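Local coordinates for hypothetical protein (Pseudomonas syringae pv. tomato, PDB 2OT9) that is of unknown function but belongs to the YaeQ family of the PDDEXK nuclease-like clan and here holds a meso-tartaric acid molecule in a pocket, at residues Ala30-Glu35 against Gly60-Asp65; Asp65-Trp70 against Leu79-Val84; Pro87-Leu92 against Gly115-Ala120; Leu104-Ser109 against Val127-Val132. All blocks are in the same frame, centred on the assembly; numbering follows the deposited sequence.

Contact 1 (Ala30-Glu35 against Gly60-Asp65); sequences ARHPSE and GLSDVD. With SRT (S,R meso-tartaric acid), chain C.
His32 and Ser62 are the residues whose CA atoms come nearest, 6.7 Å apart, with no hydrogen bond spanning the gap. A type I beta turn from His32 to Glu35, closed by Glu35 N donating to His32 O at 2.9 Å, follows strand 21-31. It faces a short 3-10 segment at Leu61 and Ser62, in the loop between strands 55-57 and 69-72. Side chains carry most of the contact. With CG anti to the backbone N (chi1 179°), His32 extends its imidazole across, and Ser62 CB lies over one face as a CH-pi contact, 3.9 Å from the centroid and 28° off the normal. The opposite face carries Pro33 CD, 3.2 Å above the plane, so the ring is sandwiched. Leu61 divides its branches: CD1 comes obliquely to within 3.6 Å of His32 CD2, whereas CD2 reaches Ser34 O at 3.4 Å. Leu61 also lines the tartrate pocket, its CA 3.5 Å from tartrate O4, so it stands between the turn and the ligand. Polar ends are held elsewhere: Glu35 OE2 by Arg43, Ser62 OG by Arg59 O. Arg31 NE, its guanidinium nearly coplanar with the acceptor, donates to Glu35 O at 3.0 Å and 168°.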
# COMPACT_ATOMS: atom_id res chain seq x y z
N ALA A 30 9.23 -10.20 -2.39
CA ALA A 30 9.69 -10.49 -3.73
C ALA A 30 9.31 -9.31 -4.63
O ALA A 30 8.14 -8.90 -4.68
CB ALA A 30 9.06 -11.77 -4.23
N ARG A 31 10.31 -8.77 -5.32
CA ARG A 31 10.10 -7.67 -6.23
C ARG A 31 10.13 -8.19 -7.67
O ARG A 31 11.16 -8.61 -8.15
CB ARG A 31 11.17 -6.63 -6.02
CG ARG A 31 10.93 -5.37 -6.75
CD ARG A 31 12.18 -4.54 -6.69
NE ARG A 31 12.18 -3.57 -7.76
CZ ARG A 31 13.18 -2.77 -8.05
NH1 ARG A 31 14.30 -2.80 -7.35
NH2 ARG A 31 13.05 -1.92 -9.07
N HIS A 32 9.00 -8.16 -8.34
CA HIS A 32 8.95 -8.62 -9.72
C HIS A 32 9.74 -7.60 -10.58
O HIS A 32 9.80 -6.44 -10.22
CB HIS A 32 7.48 -8.71 -10.16
CG HIS A 32 7.29 -9.16 -11.57
ND1 HIS A 32 7.30 -10.48 -11.94
CD2 HIS A 32 7.11 -8.45 -12.71
CE1 HIS A 32 7.13 -10.57 -13.25
NE2 HIS A 32 7.01 -9.35 -13.74
N PRO A 33 10.38 -8.04 -11.69
CA PRO A 33 11.12 -7.10 -12.56
C PRO A 33 10.30 -5.91 -13.04
O PRO A 33 10.85 -4.83 -13.24
CB PRO A 33 11.54 -7.96 -13.75
CG PRO A 33 11.56 -9.33 -13.22
CD PRO A 33 10.49 -9.42 -12.19
N SER A 34 8.99 -6.08 -13.19
CA SER A 34 8.09 -5.00 -13.61
C SER A 34 7.65 -4.06 -12.49
O SER A 34 7.03 -3.03 -12.75
CB SER A 34 6.85 -5.59 -14.27
OG SER A 34 7.21 -6.30 -15.44
N GLU A 35 7.95 -4.43 -11.26
CA GLU A 35 7.62 -3.60 -10.11
C GLU A 35 8.74 -2.60 -9.87
O GLU A 35 9.86 -2.98 -9.54
CB GLU A 35 7.41 -4.43 -8.85
CG GLU A 35 7.13 -3.58 -7.61
CD GLU A 35 6.53 -4.38 -6.47
OE1 GLU A 35 6.94 -5.55 -6.30
OE2 GLU A 35 5.66 -3.85 -5.75
N GLY A 60 0.86 -9.19 -6.27
CA GLY A 60 0.68 -7.86 -6.90
C GLY A 60 0.58 -7.91 -8.42
O GLY A 60 -0.15 -8.76 -8.96
N LEU A 61 1.32 -7.04 -9.10
CA LEU A 61 1.25 -6.93 -10.57
C LEU A 61 1.60 -8.20 -11.35
O LEU A 61 1.23 -8.32 -12.52
CB LEU A 61 2.04 -5.71 -11.10
CG LEU A 61 3.55 -5.50 -10.90
CD1 LEU A 61 4.36 -6.75 -11.17
CD2 LEU A 61 4.01 -4.37 -11.81
N SER A 62 2.29 -9.14 -10.71
CA SER A 62 2.71 -10.38 -11.40
C SER A 62 1.61 -11.46 -11.51
O SER A 62 1.78 -12.45 -12.24
CB SER A 62 3.99 -10.94 -10.76
OG SER A 62 3.72 -11.85 -9.71
N ASP A 63 0.50 -11.27 -10.79
CA ASP A 63 -0.64 -12.21 -10.83
C ASP A 63 -1.96 -11.43 -10.75
O ASP A 63 -2.28 -10.84 -9.72
CB ASP A 63 -0.55 -13.19 -9.65
CG ASP A 63 -1.66 -14.25 -9.66
OD1 ASP A 63 -2.69 -14.11 -10.37
OD2 ASP A 63 -1.50 -15.25 -8.92
N VAL A 64 -2.73 -11.47 -11.84
CA VAL A 64 -3.98 -10.71 -11.90
C VAL A 64 -5.02 -11.10 -10.83
O VAL A 64 -5.88 -10.30 -10.47
CB VAL A 64 -4.63 -10.75 -13.31
CG1 VAL A 64 -3.81 -9.92 -14.29
CG2 VAL A 64 -4.82 -12.19 -13.80
N ASP A 65 -4.93 -12.33 -10.32
CA ASP A 65 -5.91 -12.82 -9.35
C ASP A 65 -5.57 -12.47 -7.90
O ASP A 65 -6.30 -12.85 -6.97
CB ASP A 65 -6.11 -14.33 -9.52
CG ASP A 65 -6.47 -14.71 -10.95
OD1 ASP A 65 -7.36 -14.05 -11.55
OD2 ASP A 65 -5.86 -15.65 -11.49
O1 SRT C . -1.17 0.39 -11.25
O11 SRT C . -2.01 -0.56 -13.03
C1 SRT C . -1.46 -0.62 -11.92
C2 SRT C . -1.12 -1.94 -11.29
O2 SRT C . -0.37 -2.86 -12.10
C3 SRT C . -2.42 -2.54 -10.82
O3 SRT C . -2.67 -1.87 -9.58
C4 SRT C . -2.34 -4.05 -10.66
O4 SRT C . -1.34 -4.60 -10.13
O41 SRT C . -3.32 -4.71 -11.07

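Contact 2 (Asp65-Trp70 against Leu79-Val84); sequences DEPALW and LHWIEV. With SRT (S,R meso-tartaric acid), chain C.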
# COMPACT_ATOMS: atom_id res chain seq x y z
N ASP A 65 -4.93 -12.33 -10.32
CA ASP A 65 -5.91 -12.82 -9.35
C ASP A 65 -5.57 -12.47 -7.90
O ASP A 65 -6.30 -12.85 -6.97
CB ASP A 65 -6.11 -14.33 -9.52
CG ASP A 65 -6.47 -14.71 -10.95
OD1 ASP A 65 -7.36 -14.05 -11.55
OD2 ASP A 65 -5.86 -15.65 -11.49
N GLU A 66 -4.45 -11.78 -7.69
CA GLU A 66 -4.01 -11.40 -6.35
C GLU A 66 -3.84 -9.87 -6.22
O GLU A 66 -3.57 -9.19 -7.19
CB GLU A 66 -2.70 -12.11 -5.98
CG GLU A 66 -2.85 -13.63 -5.80
CD GLU A 66 -1.81 -14.25 -4.87
OE1 GLU A 66 -1.03 -13.50 -4.23
OE2 GLU A 66 -1.80 -15.49 -4.76
N PRO A 67 -4.04 -9.32 -5.01
CA PRO A 67 -3.78 -7.90 -4.78
C PRO A 67 -2.32 -7.65 -4.43
O PRO A 67 -1.55 -8.61 -4.27
CB PRO A 67 -4.64 -7.58 -3.56
CG PRO A 67 -4.68 -8.89 -2.80
CD PRO A 67 -4.56 -10.00 -3.80
N ALA A 68 -1.96 -6.38 -4.27
CA ALA A 68 -0.66 -5.98 -3.74
C ALA A 68 -0.51 -6.45 -2.30
O ALA A 68 0.54 -6.98 -1.91
CB ALA A 68 -0.52 -4.47 -3.84
N LEU A 69 -1.57 -6.28 -1.50
CA LEU A 69 -1.61 -6.81 -0.14
C LEU A 69 -3.01 -7.29 0.23
O LEU A 69 -4.02 -6.79 -0.30
CB LEU A 69 -1.16 -5.76 0.88
CG LEU A 69 0.14 -4.96 0.76
CD1 LEU A 69 -0.05 -3.74 -0.15
CD2 LEU A 69 0.59 -4.49 2.15
N TRP A 70 -3.09 -8.26 1.13
CA TRP A 70 -4.39 -8.67 1.65
C TRP A 70 -4.33 -9.22 3.06
O TRP A 70 -3.34 -9.81 3.48
CB TRP A 70 -5.15 -9.65 0.72
CG TRP A 70 -4.38 -10.82 0.20
CD1 TRP A 70 -3.11 -11.20 0.55
CD2 TRP A 70 -4.85 -11.78 -0.76
NE1 TRP A 70 -2.77 -12.34 -0.15
CE2 TRP A 70 -3.81 -12.71 -0.96
CE3 TRP A 70 -6.04 -11.95 -1.47
CZ2 TRP A 70 -3.92 -13.79 -1.85
CZ3 TRP A 70 -6.16 -13.02 -2.36
CH2 TRP A 70 -5.11 -13.93 -2.53
N LEU A 79 -10.55 -10.14 4.38
CA LEU A 79 -11.02 -9.03 5.20
C LEU A 79 -10.68 -7.69 4.54
O LEU A 79 -11.44 -6.72 4.63
CB LEU A 79 -10.38 -9.11 6.60
CG LEU A 79 -10.68 -10.39 7.42
CD1 LEU A 79 -10.07 -10.36 8.80
CD2 LEU A 79 -12.16 -10.60 7.53
N HIS A 80 -9.52 -7.63 3.88
CA HIS A 80 -9.02 -6.36 3.36
C HIS A 80 -8.24 -6.65 2.10
O HIS A 80 -7.31 -7.46 2.11
CB HIS A 80 -8.15 -5.66 4.43
CG HIS A 80 -7.85 -4.20 4.16
ND1 HIS A 80 -8.50 -3.46 3.20
CD2 HIS A 80 -7.01 -3.35 4.78
CE1 HIS A 80 -8.05 -2.21 3.22
NE2 HIS A 80 -7.15 -2.12 4.18
N TRP A 81 -8.64 -6.00 1.01
CA TRP A 81 -8.00 -6.14 -0.29
C TRP A 81 -7.33 -4.82 -0.63
O TRP A 81 -8.01 -3.81 -0.82
CB TRP A 81 -9.07 -6.47 -1.35
CG TRP A 81 -8.55 -6.79 -2.74
CD1 TRP A 81 -8.10 -5.89 -3.67
CD2 TRP A 81 -8.49 -8.08 -3.36
NE1 TRP A 81 -7.73 -6.55 -4.83
CE2 TRP A 81 -7.97 -7.90 -4.67
CE3 TRP A 81 -8.83 -9.38 -2.95
CZ2 TRP A 81 -7.76 -8.96 -5.55
CZ3 TRP A 81 -8.63 -10.44 -3.83
CH2 TRP A 81 -8.09 -10.22 -5.11
N ILE A 82 -5.99 -4.81 -0.73
CA ILE A 82 -5.27 -3.56 -0.97
C ILE A 82 -4.55 -3.56 -2.31
O ILE A 82 -3.69 -4.41 -2.57
CB ILE A 82 -4.24 -3.28 0.15
CG1 ILE A 82 -4.91 -3.45 1.52
CG2 ILE A 82 -3.64 -1.87 -0.01
CD1 ILE A 82 -4.00 -3.22 2.75
N GLU A 83 -4.86 -2.57 -3.15
CA GLU A 83 -4.09 -2.38 -4.38
C GLU A 83 -3.22 -1.14 -4.29
O GLU A 83 -3.42 -0.28 -3.42
CB GLU A 83 -5.04 -2.25 -5.58
CG GLU A 83 -5.89 -3.49 -5.86
CD GLU A 83 -5.09 -4.70 -6.39
OE1 GLU A 83 -3.82 -4.72 -6.36
OE2 GLU A 83 -5.75 -5.66 -6.82
N VAL A 84 -2.26 -1.04 -5.20
CA VAL A 84 -1.44 0.17 -5.34
C VAL A 84 -1.40 0.56 -6.82
O VAL A 84 -1.55 -0.29 -7.70
CB VAL A 84 0.00 0.01 -4.74
CG1 VAL A 84 -0.05 -0.47 -3.27
CG2 VAL A 84 0.85 -0.92 -5.58
O1 SRT C . -1.17 0.39 -11.25
O11 SRT C . -2.01 -0.56 -13.03
C1 SRT C . -1.46 -0.62 -11.92
C2 SRT C . -1.12 -1.94 -11.29
O2 SRT C . -0.37 -2.86 -12.10
C3 SRT C . -2.42 -2.54 -10.82
O3 SRT C . -2.67 -1.87 -9.58
C4 SRT C . -2.34 -4.05 -10.66
O4 SRT C . -1.34 -4.60 -10.13
O41 SRT C . -3.32 -4.71 -11.07
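The beta hairpin of strands 69-72 and 78-84 pairs Leu69 with Ile82 in an antiparallel hydrogen-bonded site: Leu69 N donates to Ile82 O at 3.0 Å, and Ile82 N returns a bond to Leu69 O at 2.8 Å. Next comes the non-hydrogen-bonded pair Trp70 and Trp81, whose side chains run side by side and point the same way, although the ring planes are perpendicular. Their six-membered rings form an offset edge-to-face pair, Trp70 giving its edge to the face of Trp81. Pro67 wedges in beside them: its CB makes a CH-pi contact 3.6 Å from the centroid of the Trp81 five-membered ring, 16° off the normal, while its CD lies over a face of Trp70. Just before the regular pairing, Ala68 and Leu69 both face Ile82, a classic beta bulge in this arm of the mixed sheet. There Glu83 folds back, the bend at chi2 (-70°) bringing CD toward Pro67. Ala68 N meets Glu83 OE1 from above the carboxylate plane at 3.3 Å, and Trp81 NE1 donates to Glu83 OE2 at 2.9 Å; the latter oxygen also forms a salt bridge with Arg91. At the C-terminal end of residues 79-84, tartrate O3 donates to Val84 O at 2.7 Å.

Contact 3 (Pro87-Leu92 against Gly115-Ala120); sequences PDADRL and GKVIPA. With SRT (S,R meso-tartaric acid), chain C.
Asp88 OD1 accepts from Arg91 N at 2.9 Å, with an N-H...O angle of 157°, while the backbone of Asp88 rests against Val117. Asp88 holds the N-cap position of helix 89-96, and this is its capping bond, the N-H arriving nearly along the C-O axis of OD1. Val117, of helix 111-117, packs against this helix start, and the CA atoms of Ala89 and Val117 are 5.1 Å apart. No hydrogen bond crosses; methyl groups do the work. Val117 CG1, anti to its backbone N (chi1 176°), is 3.9 Å from Leu92 CD1, and the two side chains cross at about a right angle. The other branch, CG2, faces the backbone at the helix start, 4.0 Å from Ala89 N. Next to it, Ala89 CB touches at 3.8 Å the CB of Ala120, whose N donates to Val117 O at 3.0 Å. Pro87 O, close to Val117 CG2, is taken up by Trp113 NE1 of the second helix. From the same first turn Arg91 reaches toward the bound tartrate, its side chain extended from CG to NE. Tartrate O41 lies over one face of the guanidinium, 3.5 Å from Arg91 NE, while Arg91 NH1 donates to Val64 O and NH2 forms a salt bridge with Glu83 OE2. Small apolar groups thus fit the helix start against its neighbour, the capping bond orders that start from within, and Arg91 reaches polar partners away from this contact. O41 above the guanidinium face is consistent with electrostatic attraction and is not an in-plane paired salt bridge.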
# COMPACT_ATOMS: atom_id res chain seq x y z
N PRO A 87 -5.29 0.95 -10.76
CA PRO A 87 -6.20 -0.07 -11.31
C PRO A 87 -7.44 0.60 -11.89
O PRO A 87 -7.81 1.69 -11.43
CB PRO A 87 -6.57 -0.91 -10.09
CG PRO A 87 -6.38 0.01 -8.91
CD PRO A 87 -5.21 0.89 -9.28
N ASP A 88 -8.07 -0.01 -12.89
CA ASP A 88 -9.28 0.58 -13.47
C ASP A 88 -10.53 0.28 -12.63
O ASP A 88 -10.49 -0.51 -11.69
CB ASP A 88 -9.44 0.22 -14.97
CG ASP A 88 -9.70 -1.27 -15.24
OD1 ASP A 88 -10.28 -1.98 -14.38
OD2 ASP A 88 -9.35 -1.74 -16.36
N ALA A 89 -11.65 0.93 -12.98
CA ALA A 89 -12.89 0.79 -12.22
C ALA A 89 -13.45 -0.63 -12.29
O ALA A 89 -14.11 -1.06 -11.36
CB ALA A 89 -13.93 1.80 -12.72
N ASP A 90 -13.25 -1.33 -13.40
CA ASP A 90 -13.71 -2.72 -13.51
C ASP A 90 -13.01 -3.60 -12.46
O ASP A 90 -13.66 -4.37 -11.76
CB ASP A 90 -13.50 -3.27 -14.93
CG ASP A 90 -14.44 -2.64 -15.95
OD1 ASP A 90 -15.66 -2.75 -15.78
OD2 ASP A 90 -13.95 -2.07 -16.95
N ARG A 91 -11.70 -3.43 -12.31
CA ARG A 91 -10.92 -4.26 -11.37
C ARG A 91 -11.34 -3.96 -9.94
O ARG A 91 -11.55 -4.89 -9.14
CB ARG A 91 -9.40 -4.03 -11.54
CG ARG A 91 -8.59 -4.90 -10.56
CD ARG A 91 -7.08 -4.95 -10.80
NE ARG A 91 -6.43 -5.74 -9.74
CZ ARG A 91 -6.29 -7.07 -9.75
NH1 ARG A 91 -6.74 -7.79 -10.78
NH2 ARG A 91 -5.69 -7.67 -8.73
N LEU A 92 -11.48 -2.68 -9.62
CA LEU A 92 -11.98 -2.28 -8.30
C LEU A 92 -13.37 -2.84 -8.04
O LEU A 92 -13.65 -3.28 -6.93
CB LEU A 92 -11.99 -0.75 -8.16
CG LEU A 92 -10.58 -0.16 -8.05
CD1 LEU A 92 -10.65 1.36 -8.08
CD2 LEU A 92 -9.83 -0.64 -6.80
N GLY A 115 -10.55 10.99 -13.22
CA GLY A 115 -11.69 11.41 -14.01
C GLY A 115 -12.49 10.24 -14.55
O GLY A 115 -13.71 10.34 -14.67
N LYS A 116 -11.80 9.16 -14.90
CA LYS A 116 -12.45 7.93 -15.35
C LYS A 116 -12.97 7.06 -14.21
O LYS A 116 -14.08 6.55 -14.26
CB LYS A 116 -11.49 7.10 -16.24
CG LYS A 116 -11.35 7.66 -17.66
CD LYS A 116 -10.65 6.69 -18.58
CE LYS A 116 -10.07 7.41 -19.80
NZ LYS A 116 -11.00 8.42 -20.39
N VAL A 117 -12.17 6.90 -13.16
CA VAL A 117 -12.46 5.91 -12.12
C VAL A 117 -13.43 6.41 -11.04
O VAL A 117 -14.36 5.71 -10.67
CB VAL A 117 -11.16 5.37 -11.51
CG1 VAL A 117 -11.44 4.42 -10.35
CG2 VAL A 117 -10.35 4.67 -12.59
N ILE A 118 -13.21 7.62 -10.52
CA ILE A 118 -14.00 8.11 -9.38
C ILE A 118 -15.52 8.16 -9.64
O ILE A 118 -16.30 7.73 -8.78
CB ILE A 118 -13.46 9.48 -8.83
CG1 ILE A 118 -12.00 9.35 -8.31
CG2 ILE A 118 -14.41 10.08 -7.82
CD1 ILE A 118 -11.74 8.27 -7.25
N PRO A 119 -15.95 8.66 -10.82
CA PRO A 119 -17.39 8.67 -11.10
C PRO A 119 -18.00 7.28 -11.27
O PRO A 119 -19.21 7.14 -11.12
CB PRO A 119 -17.49 9.41 -12.45
CG PRO A 119 -16.22 10.19 -12.56
CD PRO A 119 -15.19 9.28 -11.92
N ALA A 120 -17.17 6.27 -11.55
CA ALA A 120 -17.64 4.93 -11.90
C ALA A 120 -17.77 3.97 -10.72
O ALA A 120 -18.30 2.85 -10.88
CB ALA A 120 -16.74 4.32 -12.99
O1 SRT C . -1.17 0.39 -11.25
O11 SRT C . -2.01 -0.56 -13.03
C1 SRT C . -1.46 -0.62 -11.92
C2 SRT C . -1.12 -1.94 -11.29
O2 SRT C . -0.37 -2.86 -12.10
C3 SRT C . -2.42 -2.54 -10.82
O3 SRT C . -2.67 -1.87 -9.58
C4 SRT C . -2.34 -4.05 -10.66
O4 SRT C . -1.34 -4.60 -10.13
O41 SRT C . -3.32 -4.71 -11.07

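Contact 4 (Leu104-Ser109 against Val127-Val132); sequences LLAYGS and VNIAAV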
# COMPACT_ATOMS: atom_id res chain seq x y z
N LEU A 104 -7.11 1.39 -1.89
CA LEU A 104 -6.12 1.62 -2.93
C LEU A 104 -5.23 2.77 -2.50
O LEU A 104 -5.73 3.86 -2.15
CB LEU A 104 -6.81 1.95 -4.25
CG LEU A 104 -5.93 2.58 -5.35
CD1 LEU A 104 -4.84 1.58 -5.84
CD2 LEU A 104 -6.79 3.05 -6.51
N LEU A 105 -3.90 2.54 -2.52
CA LEU A 105 -2.95 3.64 -2.46
C LEU A 105 -2.48 3.96 -3.87
O LEU A 105 -1.63 3.26 -4.44
CB LEU A 105 -1.72 3.30 -1.60
CG LEU A 105 -1.82 3.37 -0.09
CD1 LEU A 105 -0.43 3.27 0.53
CD2 LEU A 105 -2.50 4.71 0.33
N ALA A 106 -3.05 5.03 -4.43
CA ALA A 106 -2.78 5.42 -5.80
C ALA A 106 -1.49 6.25 -5.84
O ALA A 106 -1.14 6.88 -4.84
CB ALA A 106 -3.97 6.21 -6.34
N TYR A 107 -0.77 6.22 -6.95
CA TYR A 107 0.39 7.09 -7.13
C TYR A 107 0.59 7.36 -8.60
O TYR A 107 -0.07 6.74 -9.45
CB TYR A 107 1.66 6.49 -6.47
CG TYR A 107 2.26 5.33 -7.23
CD1 TYR A 107 3.32 5.53 -8.15
CD2 TYR A 107 1.79 4.04 -7.03
CE1 TYR A 107 3.86 4.47 -8.86
CE2 TYR A 107 2.33 2.94 -7.75
CZ TYR A 107 3.37 3.18 -8.65
OH TYR A 107 3.90 2.13 -9.37
N GLY A 108 1.49 8.29 -8.91
CA GLY A 108 1.66 8.79 -10.26
C GLY A 108 0.72 9.96 -10.49
O GLY A 108 -0.03 10.35 -9.58
N SER A 109 0.76 10.49 -11.70
CA SER A 109 -0.13 11.54 -12.16
C SER A 109 -1.55 10.98 -12.29
O SER A 109 -1.80 10.05 -13.05
CB SER A 109 0.37 12.05 -13.52
OG SER A 109 -0.65 12.76 -14.21
N VAL A 127 -15.02 1.07 -0.60
CA VAL A 127 -13.79 1.27 -1.36
C VAL A 127 -13.17 2.59 -0.90
O VAL A 127 -13.85 3.61 -0.80
CB VAL A 127 -14.03 1.24 -2.89
CG1 VAL A 127 -12.74 1.57 -3.66
CG2 VAL A 127 -14.59 -0.12 -3.32
N ASN A 128 -11.87 2.55 -0.62
CA ASN A 128 -11.17 3.65 0.01
C ASN A 128 -9.92 3.92 -0.78
O ASN A 128 -9.16 2.99 -1.05
CB ASN A 128 -10.81 3.28 1.46
CG ASN A 128 -12.02 2.88 2.28
OD1 ASN A 128 -12.68 3.73 2.86
ND2 ASN A 128 -12.30 1.57 2.34
N ILE A 129 -9.72 5.17 -1.19
CA ILE A 129 -8.64 5.52 -2.12
C ILE A 129 -7.92 6.75 -1.63
O ILE A 129 -8.54 7.81 -1.43
CB ILE A 129 -9.16 5.80 -3.58
CG1 ILE A 129 -9.96 4.61 -4.13
CG2 ILE A 129 -7.99 6.17 -4.52
CD1 ILE A 129 -10.63 4.88 -5.46
N ALA A 130 -6.61 6.62 -1.43
CA ALA A 130 -5.76 7.74 -1.06
C ALA A 130 -4.60 7.78 -2.05
O ALA A 130 -4.19 6.74 -2.57
CB ALA A 130 -5.23 7.56 0.36
N ALA A 131 -4.09 8.97 -2.34
CA ALA A 131 -2.95 9.13 -3.23
C ALA A 131 -1.68 9.51 -2.44
O ALA A 131 -1.75 10.32 -1.51
CB ALA A 131 -3.24 10.18 -4.28
N VAL A 132 -0.55 8.93 -2.84
CA VAL A 132 0.76 9.24 -2.26
C VAL A 132 1.40 10.32 -3.14
O VAL A 132 1.48 10.14 -4.35
CB VAL A 132 1.68 7.98 -2.27
CG1 VAL A 132 3.04 8.30 -1.64
CG2 VAL A 132 1.02 6.78 -1.55
O HOH W 1 2.57 9.94 -6.84
O HOH W 2 -0.44 10.46 -6.64
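Leu104, Leu105 and Ala106 run parallel to Ile129, Ala130 and Ala131, the axes of the two short strands passing 4.6 Å apart at 24°. This is the strand pair of a beta-alpha-beta unit, strand 101-106 and strand 127-131 joined through helix 111-117. The backbone bonds zigzag as parallel pairing requires: Leu104 N donates to Asn128 O at 2.7 Å, and Leu104 O receives Ala130 N at 3.0 Å. Two residues on, Ala106 N gives to Ala130 O at 2.8 Å, while Ala106 O takes Val132 N at 2.9 Å. On the face shared by Leu104, Ala106 and Ile129, Leu104 has CG anti to its backbone N (chi1 165°). Its CD2 meets Ile129 CG2 at 3.9 Å, the side chains crossing obliquely; Pro87 and Ile121 pack on this face. The other face holds Leu105 and Ala130, with Leu105 CD2 lying 3.9 Å from Ala130 CB. Helix 37-49 covers it there, Val42 and Ala46 touching Leu105. Beyond Ala106 the direct bonding gives way to solvent-mediated links at the glycine. One water accepts from Gly108 N and donates to Val132 O at 2.7 Å; a second water donates both to Gly108 O and to that same Val132 O, which therefore receives two water bonds.

Contacts 1 and 2 come first along the chain, in series and sharing Asp65, with centres about 12 Å apart. Contacts 3 and 4 follow, their segments alternating and their centres also about 12 Å apart, whereas the centres of contacts 1 and 3 are about 21 Å apart. One mixed sheet ties contacts 1, 2 and 4 together. Strands 78-84 and 101-106 are neighbours in it, so contact 2 passes into contact 4 through Glu83 O and Leu105 N, 3.0 Å apart. Helix 89-96 of contact 3 follows strand 78-84, and Arg91 links back to contacts 1 and 2. Contacts 1 to 3 each touch the tartrate, which thus sits where separate elements of the fold converge.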